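PDB 3CDD: prophage MuSo2, 43 kDa tail protein from Shewanella oneidensis, which probably forms part of the baseplate of a Mu-like phage tail, as a trimer of GpP-type subunits. Local coordinates for residues R208-K213 / R275-S280. Sequence-based numbering, arbitrary orientation.
Sequences RQRFSK and RSIGKS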
ATOM      1  N   ARG A 208     -20.736   0.173  -1.446  1.00 29.96           N
ATOM      2  CA  ARG A 208     -19.707  -0.330  -2.376  1.00 31.64           C
ATOM      3  C   ARG A 208     -19.522  -1.845  -2.216  1.00 32.01           C
ATOM      4  O   ARG A 208     -19.299  -2.555  -3.193  1.00 32.01           O
ATOM      5  CB  ARG A 208     -18.357   0.391  -2.194  1.00 31.25           C
ATOM      6  CG  ARG A 208     -18.297   1.799  -2.782  1.00 31.98           C
ATOM      7  CD  ARG A 208     -17.070   2.610  -2.281  1.00 32.19           C
ATOM      8  NE  ARG A 208     -17.240   4.058  -2.494  1.00 30.42           N
ATOM      9  CZ  ARG A 208     -16.979   4.713  -3.630  1.00 33.77           C
ATOM     10  NH1 ARG A 208     -16.485   4.068  -4.700  1.00 31.21           N
ATOM     11  NH2 ARG A 208     -17.204   6.033  -3.694  1.00 30.82           N
ATOM     12  N   GLN A 209     -19.654  -2.333  -0.986  1.00 31.87           N
ATOM     13  CA  GLN A 209     -19.406  -3.746  -0.701  1.00 33.14           C
ATOM     14  C   GLN A 209     -20.663  -4.473  -0.264  1.00 32.00           C
ATOM     15  O   GLN A 209     -20.590  -5.568   0.274  1.00 32.59           O
ATOM     16  CB  GLN A 209     -18.255  -3.904   0.301  1.00 32.80           C
ATOM     17  CG  GLN A 209     -16.934  -3.367  -0.246  1.00 35.80           C
ATOM     18  CD  GLN A 209     -15.808  -3.358   0.780  1.00 36.95           C
ATOM     19  OE1 GLN A 209     -15.920  -2.733   1.844  1.00 43.27           O
ATOM     20  NE2 GLN A 209     -14.704  -4.042   0.455  1.00 40.52           N
ATOM     21  N   ARG A 210     -21.814  -3.848  -0.526  1.00 32.03           N
ATOM     22  CA  ARG A 210     -23.127  -4.388  -0.214  1.00 30.97           C
ATOM     23  C   ARG A 210     -23.734  -4.997  -1.450  1.00 31.43           C
ATOM     24  O   ARG A 210     -23.518  -4.484  -2.583  1.00 31.59           O
ATOM     25  CB  ARG A 210     -24.059  -3.293   0.336  1.00 31.62           C
ATOM     26  CG  ARG A 210     -23.658  -2.730   1.723  1.00 31.33           C
ATOM     27  CD  ARG A 210     -23.679  -3.781   2.777  1.00 35.79           C
ATOM     28  NE  ARG A 210     -25.047  -4.190   3.104  1.00 39.65           N
ATOM     29  CZ  ARG A 210     -25.851  -3.523   3.927  1.00 39.55           C
ATOM     30  NH1 ARG A 210     -25.427  -2.414   4.522  1.00 41.02           N
ATOM     31  NH2 ARG A 210     -27.082  -3.959   4.157  1.00 39.12           N
ATOM     32  N   PHE A 211     -24.458  -6.109  -1.260  1.00 30.88           N
ATOM     33  CA  PHE A 211     -25.049  -6.844  -2.399  1.00 31.43           C
ATOM     34  C   PHE A 211     -26.459  -7.287  -2.067  1.00 31.54           C
ATOM     35  O   PHE A 211     -26.775  -7.462  -0.907  1.00 31.94           O
ATOM     36  CB  PHE A 211     -24.165  -8.017  -2.847  1.00 29.93           C
ATOM     37  CG  PHE A 211     -22.774  -7.595  -3.263  1.00 29.23           C
ATOM     38  CD1 PHE A 211     -21.751  -7.515  -2.320  1.00 25.89           C
ATOM     39  CD2 PHE A 211     -22.493  -7.260  -4.598  1.00 25.42           C
ATOM     40  CE1 PHE A 211     -20.465  -7.119  -2.688  1.00 26.21           C
ATOM     41  CE2 PHE A 211     -21.221  -6.852  -4.960  1.00 26.82           C
ATOM     42  CZ  PHE A 211     -20.199  -6.775  -4.006  1.00 26.82           C
ATOM     43  N   SER A 212     -27.298  -7.429  -3.093  1.00 32.31           N
ATOM     44  CA  SER A 212     -28.708  -7.791  -2.932  1.00 33.07           C
ATOM     45  C   SER A 212     -28.898  -9.278  -2.691  1.00 33.56           C
ATOM     46  O   SER A 212     -29.868  -9.699  -2.058  1.00 33.57           O
ATOM     47  CB  SER A 212     -29.537  -7.356  -4.149  1.00 33.07           C
ATOM     48  OG  SER A 212     -29.015  -7.892  -5.352  1.00 33.90           O
ATOM     49  N   LYS A 213     -27.965 -10.068  -3.211  1.00 34.36           N
ATOM     50  CA  LYS A 213     -28.028 -11.522  -3.117  1.00 33.95           C
ATOM     51  C   LYS A 213     -26.625 -12.122  -3.068  1.00 33.75           C
ATOM     52  O   LYS A 213     -25.775 -11.805  -3.904  1.00 33.80           O
ATOM     53  CB  LYS A 213     -28.808 -12.084  -4.304  1.00 34.55           C
ATOM     54  CG  LYS A 213     -29.294 -13.528  -4.095  1.00 33.76           C
ATOM     55  CD  LYS A 213     -30.203 -13.973  -5.226  1.00 34.61           C
ATOM     56  CE  LYS A 213     -31.664 -13.710  -4.884  1.00 34.70           C
ATOM     57  NZ  LYS A 213     -32.598 -14.131  -5.967  1.00 33.16           N
ATOM     58  N   ARG A 275     -20.830  -9.932   7.257  1.00 39.80           N
ATOM     59  CA  ARG A 275     -19.511  -9.322   7.130  1.00 40.12           C
ATOM     60  C   ARG A 275     -19.525  -8.061   6.260  1.00 39.96           C
ATOM     61  O   ARG A 275     -18.811  -7.105   6.556  1.00 39.95           O
ATOM     62  CB  ARG A 275     -18.509 -10.329   6.571  1.00 40.58           C
ATOM     63  CG  ARG A 275     -17.121  -9.749   6.316  1.00 42.14           C
ATOM     64  CD  ARG A 275     -16.216 -10.757   5.638  1.00 44.61           C
ATOM     65  NE  ARG A 275     -15.621 -11.687   6.595  1.00 45.94           N
ATOM     66  CZ  ARG A 275     -14.430 -11.517   7.164  1.00 46.72           C
ATOM     67  NH1 ARG A 275     -13.691 -10.448   6.881  1.00 47.02           N
ATOM     68  NH2 ARG A 275     -13.972 -12.422   8.015  1.00 46.82           N
ATOM     69  N   SER A 276     -20.324  -8.071   5.191  1.00 39.63           N
ATOM     70  CA  SER A 276     -20.390  -6.941   4.269  1.00 40.13           C
ATOM     71  C   SER A 276     -21.101  -5.758   4.917  1.00 40.24           C
ATOM     72  O   SER A 276     -20.802  -4.601   4.604  1.00 40.47           O
ATOM     73  CB  SER A 276     -21.081  -7.319   2.961  1.00 39.64           C
ATOM     74  OG  SER A 276     -22.480  -7.463   3.133  1.00 40.74           O
ATOM     75  N   ILE A 277     -22.042  -6.060   5.806  1.00 40.10           N
ATOM     76  CA  ILE A 277     -22.743  -5.029   6.564  1.00 40.06           C
ATOM     77  C   ILE A 277     -21.784  -4.309   7.531  1.00 40.00           C
ATOM     78  O   ILE A 277     -21.701  -3.084   7.514  1.00 40.15           O
ATOM     79  CB  ILE A 277     -24.003  -5.579   7.269  1.00 39.92           C
ATOM     80  CG1 ILE A 277     -25.026  -6.056   6.228  1.00 39.46           C
ATOM     81  CG2 ILE A 277     -24.615  -4.511   8.165  1.00 39.69           C
ATOM     82  CD1 ILE A 277     -26.194  -6.897   6.805  1.00 40.58           C
ATOM     83  N   GLY A 278     -21.037  -5.065   8.333  1.00 39.44           N
ATOM     84  CA  GLY A 278     -20.045  -4.480   9.228  1.00 39.39           C
ATOM     85  C   GLY A 278     -18.933  -3.708   8.534  1.00 39.37           C
ATOM     86  O   GLY A 278     -18.417  -2.717   9.068  1.00 39.42           O
ATOM     87  N   LYS A 279     -18.563  -4.165   7.343  1.00 39.47           N
ATOM     88  CA  LYS A 279     -17.504  -3.547   6.552  1.00 39.77           C
ATOM     89  C   LYS A 279     -17.993  -2.293   5.807  1.00 39.11           C
ATOM     90  O   LYS A 279     -17.190  -1.528   5.254  1.00 39.14           O
ATOM     91  CB  LYS A 279     -16.992  -4.569   5.540  1.00 40.02           C
ATOM     92  CG  LYS A 279     -15.511  -4.496   5.239  1.00 42.17           C
ATOM     93  CD  LYS A 279     -15.017  -5.887   4.836  1.00 45.45           C
ATOM     94  CE  LYS A 279     -14.161  -5.837   3.581  1.00 46.24           C
ATOM     95  NZ  LYS A 279     -14.089  -7.182   2.945  1.00 46.92           N
ATOM     96  N   SER A 280     -19.307  -2.086   5.802  1.00 38.68           N
ATOM     97  CA  SER A 280     -19.896  -0.994   5.040  0.50 38.40           C
ATOM     98  C   SER A 280     -20.392   0.145   5.921  1.00 38.40           C
ATOM     99  O   SER A 280     -20.784   1.188   5.420  1.00 38.60           O
ATOM    100  CB  SER A 280     -21.013  -1.522   4.146  0.50 38.43           C
ATOM    101  OG  SER A 280     -20.518  -2.532   3.278  0.50 37.77           O
TER
HETATM  102  O   HOH W   1     -19.675  -1.086   1.295  1.00 31.51           O
HETATM  103  O   HOH W   2     -24.809  -6.579   1.703  1.00 28.41           O
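At the C-terminal end of helix 262-278, just before strand 281-288, the chain packs against the linker between strands 200-206 and 213-217. Strands 200-206 and 281-288 pair antiparallel, and linker and helix end meet where this pair begins, with Ser280 and Ser206 joined by a backbone hydrogen bond. Arg210 and Ser276 lie at the middle. The arginine chain is bent: chi2 (-62°) brings CD to 3.5 Å from Ser276 O, and chi3 (-71°) turns NE toward Ile277. The guanidinium lays one face on Ile277, whose CG1 stands 3.4 Å above the centre of the plane. NH2 also forms salt bridges with Asp243 OD2 and Glu245 OE1, which would help fix the group's rotation. Gln209 reaches out, extended beyond CG, and its amide NE2 lies 3.6 Å from Lys279 CE on the solvent side.

No direct hydrogen bond joins the two segments; water does the bridging. One molecule accepts from Gln209 N and, in one of two Ser280 conformers, donates to Ser280 OG. A second water, in the guanidinium plane at its edge, accepts from Phe211 N and from Arg210 NE at 2.8 Å. Ser276 OG, which also hydrogen-bonds Arg273 O, is hydrogen-bonded to this second water at 2.9 Å.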